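Local coordinates for probable tRNA pseudouridine synthase D (PDB 1Z2Z), which probably converts uridine-13 of transfer RNAs into pseudouridine, as a member of the TruD family of RNA-modifying isomerases, at residues E31-K36 against N133-T138; V52-R57 against T91-S96; K56-T61 against K85-L90; R78-G83 against S124-D129. All blocks are in the same frame, centred on the assembly; numbering follows the deposited sequence.

Contact 1: E31-K36 against N133-T138; sequences EDFIVK and NDFRIT
Two neighbouring strands of the central mixed sheet of the pseudouridine synthase fold, 33-39 and 130-142, pair here in antiparallel fashion; the axes of the short segments approach to 4.7 Å and their directions differ by 164°. Ile-34 faces Arg-136, and Lys-36 faces Asp-134, as hydrogen-bonded pairs. The straightest bond is Ile-34 N to Arg-136 O (3.0 Å, 171° at the hydrogen), although its donor stands above the carbonyl plane; the return bond from Arg-136 N to Ile-34 O is weak. Before the strand proper, Asp-32 O takes up Thr-138 N at 2.9 Å, and a water donates to both Asp-32 O and Thr-138 O.

Phe-33, Val-35, Phe-135 and Ile-137 share one face of the sheet, and the Phe-33 ring touches Asp-86, the predicted nucleophile. That ring, with CG anti to the backbone N (chi1 -151°), lies alongside Ile-137, whose CG1 sits over one face 3.9 Å from the centroid in a CH-pi contact. Phe-135 brings its edge to Phe-33, CE2 to CE2 at 4.2 Å, and its CE2 also meets Val-35 CG2 at 3.7 Å. On the other face Ile-34 CB and Arg-136 CB touch at 3.7 Å, while the bent arginine chain carries its guanidinium away to a salt bridge with Glu-413 on strand 408-417.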
loop_
_atom_site.group_PDB
_atom_site.type_symbol
_atom_site.label_atom_id
_atom_site.label_comp_id
_atom_site.label_asym_id
_atom_site.label_seq_id
_atom_site.Cartn_x
_atom_site.Cartn_y
_atom_site.Cartn_z
ATOM N N GLU A 31 -10.868 14.107 -13.790
ATOM C CA GLU A 31 -11.878 13.061 -13.878
ATOM C C GLU A 31 -11.357 11.678 -14.333
ATOM O O GLU A 31 -12.126 10.721 -14.397
ATOM C CB GLU A 31 -13.033 13.491 -14.797
ATOM C CG GLU A 31 -13.961 14.570 -14.229
ATOM C CD GLU A 31 -13.281 15.927 -14.086
ATOM O OE1 GLU A 31 -12.268 16.168 -14.791
ATOM O OE2 GLU A 31 -13.770 16.758 -13.277
ATOM N N ASP A 32 -10.071 11.555 -14.643
ATOM C CA ASP A 32 -9.541 10.263 -15.087
ATOM C C ASP A 32 -9.273 9.304 -13.935
ATOM O O ASP A 32 -8.793 8.178 -14.135
ATOM C CB ASP A 32 -8.255 10.444 -15.899
ATOM C CG ASP A 32 -8.526 10.799 -17.356
ATOM O OD1 ASP A 32 -7.546 10.981 -18.107
ATOM O OD2 ASP A 32 -9.715 10.893 -17.744
ATOM N N PHE A 33 -9.585 9.753 -12.727
ATOM C CA PHE A 33 -9.387 8.935 -11.541
ATOM C C PHE A 33 -10.523 9.179 -10.567
ATOM O O PHE A 33 -10.411 10.017 -9.678
ATOM C CB PHE A 33 -8.056 9.275 -10.867
ATOM C CG PHE A 33 -7.450 8.117 -10.133
ATOM C CD1 PHE A 33 -6.505 7.306 -10.751
ATOM C CD2 PHE A 33 -7.859 7.803 -8.847
ATOM C CE1 PHE A 33 -5.979 6.196 -10.101
ATOM C CE2 PHE A 33 -7.340 6.693 -8.187
ATOM C CZ PHE A 33 -6.399 5.890 -8.817
ATOM N N ILE A 34 -11.614 8.446 -10.730
ATOM C CA ILE A 34 -12.744 8.629 -9.846
ATOM C C ILE A 34 -12.767 7.583 -8.748
ATOM O O ILE A 34 -12.701 6.385 -9.012
ATOM C CB ILE A 34 -14.044 8.618 -10.646
ATOM C CG1 ILE A 34 -13.997 9.794 -11.644
ATOM C CG2 ILE A 34 -15.245 8.676 -9.710
ATOM C CD1 ILE A 34 -15.263 10.043 -12.425
ATOM N N VAL A 35 -12.833 8.050 -7.508
ATOM C CA VAL A 35 -12.844 7.165 -6.351
ATOM C C VAL A 35 -14.038 7.481 -5.474
ATOM O O VAL A 35 -14.073 8.534 -4.848
ATOM C CB VAL A 35 -11.595 7.363 -5.498
ATOM C CG1 VAL A 35 -11.610 6.399 -4.344
ATOM C CG2 VAL A 35 -10.364 7.205 -6.337
ATOM N N LYS A 36 -15.005 6.569 -5.418
ATOM C CA LYS A 36 -16.204 6.777 -4.606
ATOM C C LYS A 36 -16.231 5.784 -3.450
ATOM O O LYS A 36 -16.301 4.582 -3.669
ATOM C CB LYS A 36 -17.468 6.587 -5.447
ATOM C CG LYS A 36 -17.576 7.463 -6.677
ATOM C CD LYS A 36 -18.919 7.251 -7.356
ATOM C CE LYS A 36 -19.078 8.161 -8.580
ATOM N NZ LYS A 36 -20.454 8.137 -9.192
ATOM N N ASN A 133 -13.781 0.985 -1.492
ATOM C CA ASN A 133 -13.706 2.138 -2.384
ATOM C C ASN A 133 -13.938 1.725 -3.848
ATOM O O ASN A 133 -13.210 0.894 -4.393
ATOM C CB ASN A 133 -12.324 2.808 -2.256
ATOM C CG ASN A 133 -12.219 3.772 -1.067
ATOM O OD1 ASN A 133 -11.153 3.928 -0.484
ATOM N ND2 ASN A 133 -13.313 4.441 -0.734
ATOM N N ASP A 134 -14.969 2.287 -4.474
ATOM C CA ASP A 134 -15.265 2.024 -5.883
ATOM C C ASP A 134 -14.304 2.860 -6.699
ATOM O O ASP A 134 -14.098 4.041 -6.403
ATOM C CB ASP A 134 -16.680 2.449 -6.226
ATOM C CG ASP A 134 -17.668 1.367 -5.973
ATOM O OD1 ASP A 134 -18.888 1.655 -5.933
ATOM O OD2 ASP A 134 -17.214 0.211 -5.825
ATOM N N PHE A 135 -13.721 2.253 -7.724
ATOM C CA PHE A 135 -12.782 2.953 -8.581
ATOM C C PHE A 135 -13.290 3.020 -10.006
ATOM O O PHE A 135 -14.098 2.193 -10.440
ATOM C CB PHE A 135 -11.407 2.287 -8.578
ATOM C CG PHE A 135 -10.652 2.452 -7.290
ATOM C CD1 PHE A 135 -10.705 1.464 -6.301
ATOM C CD2 PHE A 135 -9.879 3.583 -7.067
ATOM C CE1 PHE A 135 -9.997 1.596 -5.103
ATOM C CE2 PHE A 135 -9.164 3.738 -5.885
ATOM C CZ PHE A 135 -9.223 2.735 -4.895
ATOM N N ARG A 136 -12.800 4.024 -10.721
ATOM C CA ARG A 136 -13.139 4.289 -12.113
ATOM C C ARG A 136 -11.905 4.993 -12.658
ATOM O O ARG A 136 -11.886 6.216 -12.748
ATOM C CB ARG A 136 -14.339 5.228 -12.175
ATOM C CG ARG A 136 -14.655 5.775 -13.549
ATOM C CD ARG A 136 -15.744 4.966 -14.204
ATOM N NE ARG A 136 -15.954 5.349 -15.596
ATOM C CZ ARG A 136 -16.876 4.806 -16.386
ATOM N NH1 ARG A 136 -16.996 5.212 -17.643
ATOM N NH2 ARG A 136 -17.687 3.863 -15.919
ATOM N N ILE A 137 -10.870 4.227 -12.993
ATOM C CA ILE A 137 -9.631 4.803 -13.503
ATOM C C ILE A 137 -9.623 4.807 -15.023
ATOM O O ILE A 137 -10.289 3.993 -15.651
ATOM C CB ILE A 137 -8.407 4.027 -12.973
ATOM C CG1 ILE A 137 -8.475 3.979 -11.446
ATOM C CG2 ILE A 137 -7.109 4.698 -13.413
ATOM C CD1 ILE A 137 -7.383 3.150 -10.814
ATOM N N THR A 138 -8.874 5.734 -15.606
ATOM C CA THR A 138 -8.786 5.858 -17.056
ATOM C C THR A 138 -7.335 5.974 -17.493
ATOM O O THR A 138 -6.647 6.913 -17.102
ATOM C CB THR A 138 -9.518 7.111 -17.543
ATOM O OG1 THR A 138 -10.919 6.975 -17.283
ATOM C CG2 THR A 138 -9.282 7.323 -19.040
HETATM O O HOH W 1 -5.998 8.065 -14.599
#

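Contact 2: V52-R57 against T91-S96; sequences VELTKR and TTQKIS
Six backbone hydrogen bonds join 52-57 to 91-96, two at each of the pairs Val-52 with Ile-95, Leu-54 with Gln-93 and Lys-56 with Thr-91. The shortest runs from Leu-54 N to Gln-93 O (2.7 Å), nearly along the C=O axis. Between these pairs lie CA-H...O contacts, the closest from Thr-92 CA to Leu-54 O at 3.1 Å. The segment directions differ by 148°.

The direct side-chain hydrogen bond between the segments joins Lys-56 and Thr-91. The lysine CG occupies the crowded position between backbone N and carbonyl carbon (chi1 67°), and bends at chi3 and chi4 curl the chain back so that NZ donates to Thr-91 OG1 at 2.7 Å. Thr-91 OG1 holds the same crowded position (chi1 77°), which turns it to the lysine. It also hydrogen-bonds a water, 3.0 Å from OG1, that lies within donating distance of Leu-54 O and Gln-93 OE1 as well.

Apolar contacts gather on the same face. Leu-54 CD2 crosses obliquely against Ile-95 CG2 at 3.9 Å, and Ile-95 CG1 approaches Val-52 CB at 4.1 Å; Leu-64 of helix 61-72 packs against Leu-54. On the opposite face Thr-55 and Thr-92 lie side by side, and Thr-92 CG2 rests against the extended Glu-53 chain, 3.6 Å from OE1.

This is regular antiparallel pairing within the mixed sheet of the pseudouridine synthase fold, and at the Thr-91 end the threonine side chain comes about 5 Å from that of the predicted nucleophile Asp-86.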
loop_
_atom_site.group_PDB
_atom_site.type_symbol
_atom_site.label_atom_id
_atom_site.label_comp_id
_atom_site.label_asym_id
_atom_site.label_seq_id
_atom_site.Cartn_x
_atom_site.Cartn_y
_atom_site.Cartn_z
ATOM N N VAL A 52 -21.605 14.589 6.630
ATOM C CA VAL A 52 -21.668 15.081 5.267
ATOM C C VAL A 52 -20.900 14.281 4.236
ATOM O O VAL A 52 -19.836 13.737 4.518
ATOM C CB VAL A 52 -21.125 16.520 5.225
ATOM C CG1 VAL A 52 -21.489 17.175 3.913
ATOM C CG2 VAL A 52 -21.667 17.313 6.401
ATOM N N GLU A 53 -21.442 14.235 3.027
ATOM C CA GLU A 53 -20.789 13.541 1.926
ATOM C C GLU A 53 -19.929 14.598 1.257
ATOM O O GLU A 53 -20.439 15.603 0.773
ATOM C CB GLU A 53 -21.814 13.024 0.934
ATOM C CG GLU A 53 -21.198 12.270 -0.203
ATOM C CD GLU A 53 -22.204 11.959 -1.282
ATOM O OE1 GLU A 53 -22.169 12.638 -2.330
ATOM O OE2 GLU A 53 -23.042 11.051 -1.072
ATOM N N LEU A 54 -18.626 14.369 1.260
ATOM C CA LEU A 54 -17.665 15.282 0.683
ATOM C C LEU A 54 -17.269 14.860 -0.728
ATOM O O LEU A 54 -16.886 13.714 -0.955
ATOM C CB LEU A 54 -16.430 15.328 1.582
ATOM C CG LEU A 54 -15.167 16.044 1.097
ATOM C CD1 LEU A 54 -15.507 17.479 0.716
ATOM C CD2 LEU A 54 -14.103 15.999 2.211
ATOM N N THR A 55 -17.386 15.777 -1.683
ATOM C CA THR A 55 -17.007 15.485 -3.060
ATOM C C THR A 55 -16.008 16.554 -3.384
ATOM O O THR A 55 -16.322 17.734 -3.312
ATOM C CB THR A 55 -18.190 15.593 -4.022
ATOM O OG1 THR A 55 -19.282 14.791 -3.539
ATOM C CG2 THR A 55 -17.777 15.096 -5.404
ATOM N N LYS A 56 -14.799 16.144 -3.724
ATOM C CA LYS A 56 -13.763 17.107 -4.005
ATOM C C LYS A 56 -13.055 16.846 -5.326
ATOM O O LYS A 56 -12.929 15.708 -5.773
ATOM C CB LYS A 56 -12.768 17.146 -2.841
ATOM C CG LYS A 56 -11.935 15.888 -2.636
ATOM C CD LYS A 56 -11.137 15.985 -1.347
ATOM C CE LYS A 56 -9.814 15.270 -1.483
ATOM N NZ LYS A 56 -9.992 13.977 -2.175
ATOM N N ARG A 57 -12.600 17.919 -5.953
ATOM C CA ARG A 57 -11.933 17.808 -7.225
ATOM C C ARG A 57 -10.560 18.420 -7.125
ATOM O O ARG A 57 -10.411 19.624 -6.900
ATOM C CB ARG A 57 -12.755 18.521 -8.295
ATOM C CG ARG A 57 -12.124 18.502 -9.663
ATOM C CD ARG A 57 -13.040 19.092 -10.737
ATOM N NE ARG A 57 -12.436 18.977 -12.077
ATOM C CZ ARG A 57 -11.317 19.597 -12.464
ATOM N NH1 ARG A 57 -10.856 19.413 -13.693
ATOM N NH2 ARG A 57 -10.664 20.410 -11.633
ATOM N N THR A 91 -13.069 12.648 -6.067
ATOM C CA THR A 91 -13.423 11.732 -5.001
ATOM C C THR A 91 -14.580 12.137 -4.100
ATOM O O THR A 91 -14.690 13.291 -3.688
ATOM C CB THR A 91 -12.231 11.528 -4.101
ATOM O OG1 THR A 91 -12.097 12.674 -3.249
ATOM C CG2 THR A 91 -10.966 11.382 -4.928
ATOM N N THR A 92 -15.398 11.142 -3.767
ATOM C CA THR A 92 -16.566 11.268 -2.903
ATOM C C THR A 92 -16.320 10.424 -1.633
ATOM O O THR A 92 -15.795 9.312 -1.723
ATOM C CB THR A 92 -17.793 10.708 -3.634
ATOM O OG1 THR A 92 -17.957 11.401 -4.875
ATOM C CG2 THR A 92 -19.050 10.850 -2.809
ATOM N N GLN A 93 -16.695 10.931 -0.461
ATOM C CA GLN A 93 -16.500 10.186 0.784
ATOM C C GLN A 93 -17.363 10.751 1.899
ATOM O O GLN A 93 -17.900 11.851 1.781
ATOM C CB GLN A 93 -15.056 10.263 1.248
ATOM C CG GLN A 93 -14.683 11.617 1.794
ATOM C CD GLN A 93 -13.203 11.745 2.012
ATOM O OE1 GLN A 93 -12.548 12.649 1.482
ATOM N NE2 GLN A 93 -12.658 10.830 2.785
ATOM N N LYS A 94 -17.490 10.002 2.994
ATOM C CA LYS A 94 -18.287 10.464 4.119
ATOM C C LYS A 94 -17.366 11.103 5.169
ATOM O O LYS A 94 -16.249 10.645 5.383
ATOM C CB LYS A 94 -19.073 9.291 4.709
ATOM C CG LYS A 94 -19.699 9.567 6.070
ATOM C CD LYS A 94 -20.558 8.397 6.549
ATOM C CE LYS A 94 -21.757 8.196 5.639
ATOM N NZ LYS A 94 -22.705 7.122 6.081
ATOM N N ILE A 95 -17.813 12.192 5.780
ATOM C CA ILE A 95 -17.023 12.855 6.802
ATOM C C ILE A 95 -17.930 13.276 7.945
ATOM O O ILE A 95 -19.163 13.192 7.851
ATOM C CB ILE A 95 -16.297 14.119 6.270
ATOM C CG1 ILE A 95 -17.313 15.183 5.849
ATOM C CG2 ILE A 95 -15.373 13.753 5.119
ATOM C CD1 ILE A 95 -16.682 16.597 5.690
ATOM N N SER A 96 -17.334 13.707 9.042
ATOM C CA SER A 96 -18.147 14.157 10.157
ATOM C C SER A 96 -17.632 15.508 10.607
ATOM O O SER A 96 -16.431 15.792 10.533
ATOM C CB SER A 96 -18.104 13.161 11.319
ATOM O OG SER A 96 -16.845 13.202 11.964
HETATM O O HOH W 2 -14.139 12.914 -1.056
#

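Contact 3: K56-T61 against K85-L90; sequences KRDWDT and KDKRAL
The loop 85-90, which carries the predicted nucleophile Asp-86, passes beside the end of strand 49-57 and the turn leading into helix 61-72. The strand pairing ends with Arg-57 opposite Leu-90, a non-hydrogen-bonded antiparallel pair. Just beyond it, Asp-58 N donates to Ala-89 O in a nearly straight bond (3.2 Å, 171° at the hydrogen), with the donor above the carbonyl plane. Leu-90, its CG anti to the backbone N, brings CD1 to 3.5 Å from Lys-56 O. Arg-88 centres an inverse gamma turn.

Lys-56 NZ, bonded chiefly to Thr-91 OG1, also makes a weak hydrogen bond to Asp-86 O at 3.3 Å. Lys-87 CA meets Trp-59 O at 3.0 Å in a CA-H...O contact, and the lysine chain, bent at chi2 and chi4, runs alongside Asp-58. Asp-60, at the N-cap position of helix 61-72, receives a bond through OD2 from a water 2.7 Å away; that water accepts from Thr-61 N and weakly reaches Lys-85 O.

The Asp-86 side chain leaves the backbone away from 56-61, and its OD1 is salt-bridged to Arg-27. The contact thus touches the predicted nucleophile's backbone by a weak bond, while Arg-27 pairs with its carboxylate, which would favour the ionised form.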
loop_
_atom_site.group_PDB
_atom_site.type_symbol
_atom_site.label_atom_id
_atom_site.label_comp_id
_atom_site.label_asym_id
_atom_site.label_seq_id
_atom_site.Cartn_x
_atom_site.Cartn_y
_atom_site.Cartn_z
ATOM N N LYS A 56 -14.799 16.144 -3.724
ATOM C CA LYS A 56 -13.763 17.107 -4.005
ATOM C C LYS A 56 -13.055 16.846 -5.326
ATOM O O LYS A 56 -12.929 15.708 -5.773
ATOM C CB LYS A 56 -12.768 17.146 -2.841
ATOM C CG LYS A 56 -11.935 15.888 -2.636
ATOM C CD LYS A 56 -11.137 15.985 -1.347
ATOM C CE LYS A 56 -9.814 15.270 -1.483
ATOM N NZ LYS A 56 -9.992 13.977 -2.175
ATOM N N ARG A 57 -12.600 17.919 -5.953
ATOM C CA ARG A 57 -11.933 17.808 -7.225
ATOM C C ARG A 57 -10.560 18.420 -7.125
ATOM O O ARG A 57 -10.411 19.624 -6.900
ATOM C CB ARG A 57 -12.755 18.521 -8.295
ATOM C CG ARG A 57 -12.124 18.502 -9.663
ATOM C CD ARG A 57 -13.040 19.092 -10.737
ATOM N NE ARG A 57 -12.436 18.977 -12.077
ATOM C CZ ARG A 57 -11.317 19.597 -12.464
ATOM N NH1 ARG A 57 -10.856 19.413 -13.693
ATOM N NH2 ARG A 57 -10.664 20.410 -11.633
ATOM N N ASP A 58 -9.545 17.581 -7.276
ATOM C CA ASP A 58 -8.171 18.052 -7.217
ATOM C C ASP A 58 -7.841 18.814 -5.922
ATOM O O ASP A 58 -7.104 19.804 -5.939
ATOM C CB ASP A 58 -7.885 18.932 -8.422
ATOM C CG ASP A 58 -6.428 19.230 -8.570
ATOM O OD1 ASP A 58 -6.076 20.187 -9.300
ATOM O OD2 ASP A 58 -5.628 18.498 -7.951
ATOM N N TRP A 59 -8.392 18.344 -4.804
ATOM C CA TRP A 59 -8.150 18.955 -3.501
ATOM C C TRP A 59 -7.388 17.998 -2.591
ATOM O O TRP A 59 -7.535 16.782 -2.684
ATOM C CB TRP A 59 -9.459 19.285 -2.789
ATOM C CG TRP A 59 -10.055 20.621 -3.067
ATOM C CD1 TRP A 59 -10.874 20.952 -4.105
ATOM C CD2 TRP A 59 -10.003 21.770 -2.213
ATOM N NE1 TRP A 59 -11.352 22.228 -3.943
ATOM C CE2 TRP A 59 -10.835 22.754 -2.799
ATOM C CE3 TRP A 59 -9.342 22.061 -1.018
ATOM C CZ2 TRP A 59 -11.027 24.009 -2.209
ATOM C CZ3 TRP A 59 -9.528 23.302 -0.436
ATOM C CH2 TRP A 59 -10.366 24.268 -1.037
ATOM N N ASP A 60 -6.598 18.574 -1.695
ATOM C CA ASP A 60 -5.829 17.825 -0.720
ATOM C C ASP A 60 -6.631 17.875 0.574
ATOM O O ASP A 60 -6.904 18.964 1.094
ATOM C CB ASP A 60 -4.487 18.497 -0.487
ATOM C CG ASP A 60 -3.678 17.808 0.579
ATOM O OD1 ASP A 60 -3.136 18.505 1.457
ATOM O OD2 ASP A 60 -3.571 16.561 0.530
ATOM N N THR A 61 -6.996 16.705 1.094
ATOM C CA THR A 61 -7.783 16.603 2.324
ATOM C C THR A 61 -7.294 17.482 3.468
ATOM O O THR A 61 -8.087 18.170 4.116
ATOM C CB THR A 61 -7.837 15.151 2.818
ATOM O OG1 THR A 61 -8.321 14.308 1.764
ATOM C CG2 THR A 61 -8.772 15.038 4.009
ATOM N N LYS A 85 -8.625 10.246 0.600
ATOM C CA LYS A 85 -8.676 10.026 -0.839
ATOM C C LYS A 85 -7.646 10.890 -1.558
ATOM O O LYS A 85 -7.228 11.942 -1.055
ATOM C CB LYS A 85 -10.072 10.326 -1.374
ATOM C CG LYS A 85 -11.193 9.901 -0.453
ATOM C CD LYS A 85 -11.255 8.400 -0.245
ATOM C CE LYS A 85 -12.194 8.057 0.914
ATOM N NZ LYS A 85 -12.573 6.605 0.993
ATOM N N ASP A 86 -7.239 10.430 -2.740
ATOM C CA ASP A 86 -6.246 11.115 -3.578
ATOM C C ASP A 86 -6.652 12.541 -3.946
ATOM O O ASP A 86 -7.801 12.810 -4.308
ATOM C CB ASP A 86 -6.022 10.338 -4.886
ATOM C CG ASP A 86 -5.217 9.062 -4.700
ATOM O OD1 ASP A 86 -5.430 8.119 -5.505
ATOM O OD2 ASP A 86 -4.371 9.004 -3.778
ATOM N N LYS A 87 -5.674 13.434 -3.857
ATOM C CA LYS A 87 -5.828 14.838 -4.198
ATOM C C LYS A 87 -6.134 14.932 -5.708
ATOM O O LYS A 87 -7.252 15.296 -6.100
ATOM C CB LYS A 87 -4.538 15.587 -3.798
ATOM C CG LYS A 87 -3.955 16.618 -4.768
ATOM C CD LYS A 87 -4.852 17.835 -4.976
ATOM C CE LYS A 87 -4.093 18.981 -5.625
ATOM N NZ LYS A 87 -3.175 19.592 -4.645
ATOM N N ARG A 88 -5.173 14.563 -6.553
ATOM C CA ARG A 88 -5.401 14.622 -7.993
ATOM C C ARG A 88 -6.455 13.636 -8.459
ATOM O O ARG A 88 -6.126 12.639 -9.101
ATOM C CB ARG A 88 -4.107 14.365 -8.782
ATOM C CG ARG A 88 -4.264 14.656 -10.286
ATOM C CD ARG A 88 -2.930 14.865 -11.017
ATOM N NE ARG A 88 -3.114 15.155 -12.446
ATOM C CZ ARG A 88 -3.647 16.278 -12.935
ATOM N NH1 ARG A 88 -4.055 17.238 -12.118
ATOM N NH2 ARG A 88 -3.780 16.435 -14.243
ATOM N N ALA A 89 -7.722 13.909 -8.165
ATOM C CA ALA A 89 -8.782 12.998 -8.581
ATOM C C ALA A 89 -10.146 13.518 -8.188
ATOM O O ALA A 89 -10.256 14.492 -7.451
ATOM C CB ALA A 89 -8.562 11.638 -7.950
ATOM N N LEU A 90 -11.193 12.887 -8.694
ATOM C CA LEU A 90 -12.533 13.293 -8.321
ATOM C C LEU A 90 -12.994 12.240 -7.325
ATOM O O LEU A 90 -13.289 11.095 -7.686
ATOM C CB LEU A 90 -13.457 13.339 -9.534
ATOM C CG LEU A 90 -14.933 13.524 -9.170
ATOM C CD1 LEU A 90 -15.121 14.766 -8.336
ATOM C CD2 LEU A 90 -15.762 13.561 -10.426
HETATM O O HOH W 3 -2.830 18.133 -9.122
HETATM O O HOH W 4 -5.237 14.693 -0.413
#

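Contact 4: R78-G83 against S124-D129; sequences RISVAG and SVELGD
Segment 78-83 runs beside the loop 124-129, where a type II beta turn from Glu-126 to Asp-129, closed by Asp-129 N to Glu-126 O, is joined to it by Gly-128 N donating to Ala-82 O (2.9 Å, 158° at the hydrogen) in the carbonyl plane, on a lone pair.

Ser-80 supplies the second polar link. Its OG sits between the backbone N and the carbonyl carbon (chi1 68°) and donates to Val-125 O from above the carbonyl plane, at a modelled separation of 2.5 Å. Val-125 leaves its backbone toward 78-83; its CG1, anti to the backbone N, packs on Ala-82 CB at 4.0 Å. Leu-127 starts away, but its CD2 returns to 3.6 Å from Val-81 O. Within the loop, Glu-126 OE2 accepts from Ser-124 OG at 2.6 Å through its anti lone pair, the one away from the other carboxylate oxygen. Asp-129 is salt-bridged through OD2 to Arg-41. Leu-127 CA adds a CA-H...O contact to Ala-82 O at 3.3 Å, so two successive residues of the turn meet that oxygen. Gly-128, with phi 113°, adopts backbone angles suited to the third position of such a turn.

The type II turn lies in the surface connection from strand 113-121 to strand 130-142, tied here to the segment holding the short strand 79-81.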
loop_
_atom_site.group_PDB
_atom_site.type_symbol
_atom_site.label_atom_id
_atom_site.label_comp_id
_atom_site.label_asym_id
_atom_site.label_seq_id
_atom_site.Cartn_x
_atom_site.Cartn_y
_atom_site.Cartn_z
ATOM N N ARG A 78 -12.110 18.406 14.775
ATOM C CA ARG A 78 -13.574 18.330 14.695
ATOM C C ARG A 78 -14.056 17.879 13.343
ATOM O O ARG A 78 -15.240 17.627 13.164
ATOM C CB ARG A 78 -14.204 19.681 15.006
ATOM C CG ARG A 78 -13.399 20.539 15.944
ATOM C CD ARG A 78 -13.018 19.797 17.210
ATOM N NE ARG A 78 -14.138 19.101 17.815
ATOM C CZ ARG A 78 -14.237 18.887 19.116
ATOM N NH1 ARG A 78 -15.289 18.239 19.610
ATOM N NH2 ARG A 78 -13.288 19.344 19.923
ATOM N N ILE A 79 -13.156 17.821 12.373
ATOM C CA ILE A 79 -13.560 17.346 11.060
ATOM C C ILE A 79 -12.703 16.119 10.714
ATOM O O ILE A 79 -11.488 16.238 10.539
ATOM C CB ILE A 79 -13.452 18.490 9.961
ATOM C CG1 ILE A 79 -13.162 17.885 8.589
ATOM C CG2 ILE A 79 -12.432 19.550 10.346
ATOM C CD1 ILE A 79 -14.389 17.659 7.784
ATOM N N SER A 80 -13.323 14.937 10.669
ATOM C CA SER A 80 -12.566 13.726 10.349
ATOM C C SER A 80 -13.091 12.882 9.210
ATOM O O SER A 80 -14.276 12.882 8.877
ATOM C CB SER A 80 -12.319 12.825 11.595
ATOM O OG SER A 80 -13.479 12.222 12.132
ATOM N N VAL A 81 -12.155 12.169 8.604
ATOM C CA VAL A 81 -12.444 11.322 7.477
ATOM C C VAL A 81 -12.257 9.845 7.851
ATOM O O VAL A 81 -11.594 9.512 8.846
ATOM C CB VAL A 81 -11.515 11.720 6.316
ATOM C CG1 VAL A 81 -11.816 13.133 5.895
ATOM C CG2 VAL A 81 -10.052 11.644 6.755
ATOM N N ALA A 82 -12.872 8.972 7.059
ATOM C CA ALA A 82 -12.773 7.535 7.258
ATOM C C ALA A 82 -11.478 7.058 6.608
ATOM O O ALA A 82 -10.838 6.117 7.082
ATOM C CB ALA A 82 -13.964 6.848 6.629
ATOM N N GLY A 83 -11.092 7.737 5.525
ATOM C CA GLY A 83 -9.876 7.410 4.795
ATOM C C GLY A 83 -9.474 8.520 3.835
ATOM O O GLY A 83 -10.319 9.073 3.145
ATOM N N SER A 124 -18.373 10.254 15.914
ATOM C CA SER A 124 -17.612 10.894 14.866
ATOM C C SER A 124 -17.203 9.814 13.898
ATOM O O SER A 124 -17.308 8.627 14.210
ATOM C CB SER A 124 -16.351 11.493 15.440
ATOM O OG SER A 124 -15.565 10.440 15.964
ATOM N N VAL A 125 -16.705 10.236 12.739
ATOM C CA VAL A 125 -16.260 9.325 11.695
ATOM C C VAL A 125 -14.767 9.033 11.855
ATOM O O VAL A 125 -13.925 9.857 11.524
ATOM C CB VAL A 125 -16.565 9.937 10.314
ATOM C CG1 VAL A 125 -15.992 9.076 9.222
ATOM C CG2 VAL A 125 -18.068 10.047 10.129
ATOM N N GLU A 126 -14.430 7.856 12.366
ATOM C CA GLU A 126 -13.021 7.528 12.580
ATOM C C GLU A 126 -12.345 6.785 11.415
ATOM O O GLU A 126 -13.002 6.163 10.587
ATOM C CB GLU A 126 -12.895 6.715 13.874
ATOM C CG GLU A 126 -13.388 7.426 15.130
ATOM C CD GLU A 126 -12.536 8.626 15.509
ATOM O OE1 GLU A 126 -11.294 8.509 15.519
ATOM O OE2 GLU A 126 -13.103 9.700 15.811
ATOM N N LEU A 127 -11.024 6.874 11.342
ATOM C CA LEU A 127 -10.309 6.167 10.297
ATOM C C LEU A 127 -10.738 4.724 10.335
ATOM O O LEU A 127 -10.622 4.075 11.371
ATOM C CB LEU A 127 -8.820 6.205 10.552
ATOM C CG LEU A 127 -8.231 7.585 10.329
ATOM C CD1 LEU A 127 -6.802 7.543 10.771
ATOM C CD2 LEU A 127 -8.339 7.985 8.854
ATOM N N GLY A 128 -11.227 4.202 9.224
ATOM C CA GLY A 128 -11.644 2.820 9.237
ATOM C C GLY A 128 -13.132 2.662 9.073
ATOM O O GLY A 128 -13.579 1.593 8.681
ATOM N N ASP A 129 -13.915 3.700 9.349
ATOM C CA ASP A 129 -15.358 3.557 9.208
ATOM C C ASP A 129 -15.859 3.447 7.777
ATOM O O ASP A 129 -16.819 4.109 7.430
ATOM C CB ASP A 129 -16.102 4.714 9.869
ATOM C CG ASP A 129 -15.917 4.760 11.371
ATOM O OD1 ASP A 129 -14.935 4.159 11.881
ATOM O OD2 ASP A 129 -16.753 5.425 12.032
#

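How the contacts relate
Contacts 1 and 2 are regular antiparallel pairings in one mixed sheet, and strand 33-39 of the first lies parallel to strand 90-98 of the second; Val-35 O and Thr-92 N probably hydrogen-bond across them. Contact 2 is the more buried, contacts 1 and 3 partly so, and contact 4 lies at the surface. Contact 3 shares Lys-56 and Arg-57 with contact 2, but there regular pairing gives way to backbone bonds and waters along the loop that carries the predicted nucleophile. The salt bridge from Glu-31 to Arg-57 ties contact 1 to both. Contact 4 depends on a turn and a serine hydroxyl, and meets contact 2 where Ser-96 OG probably bonds Val-125 N.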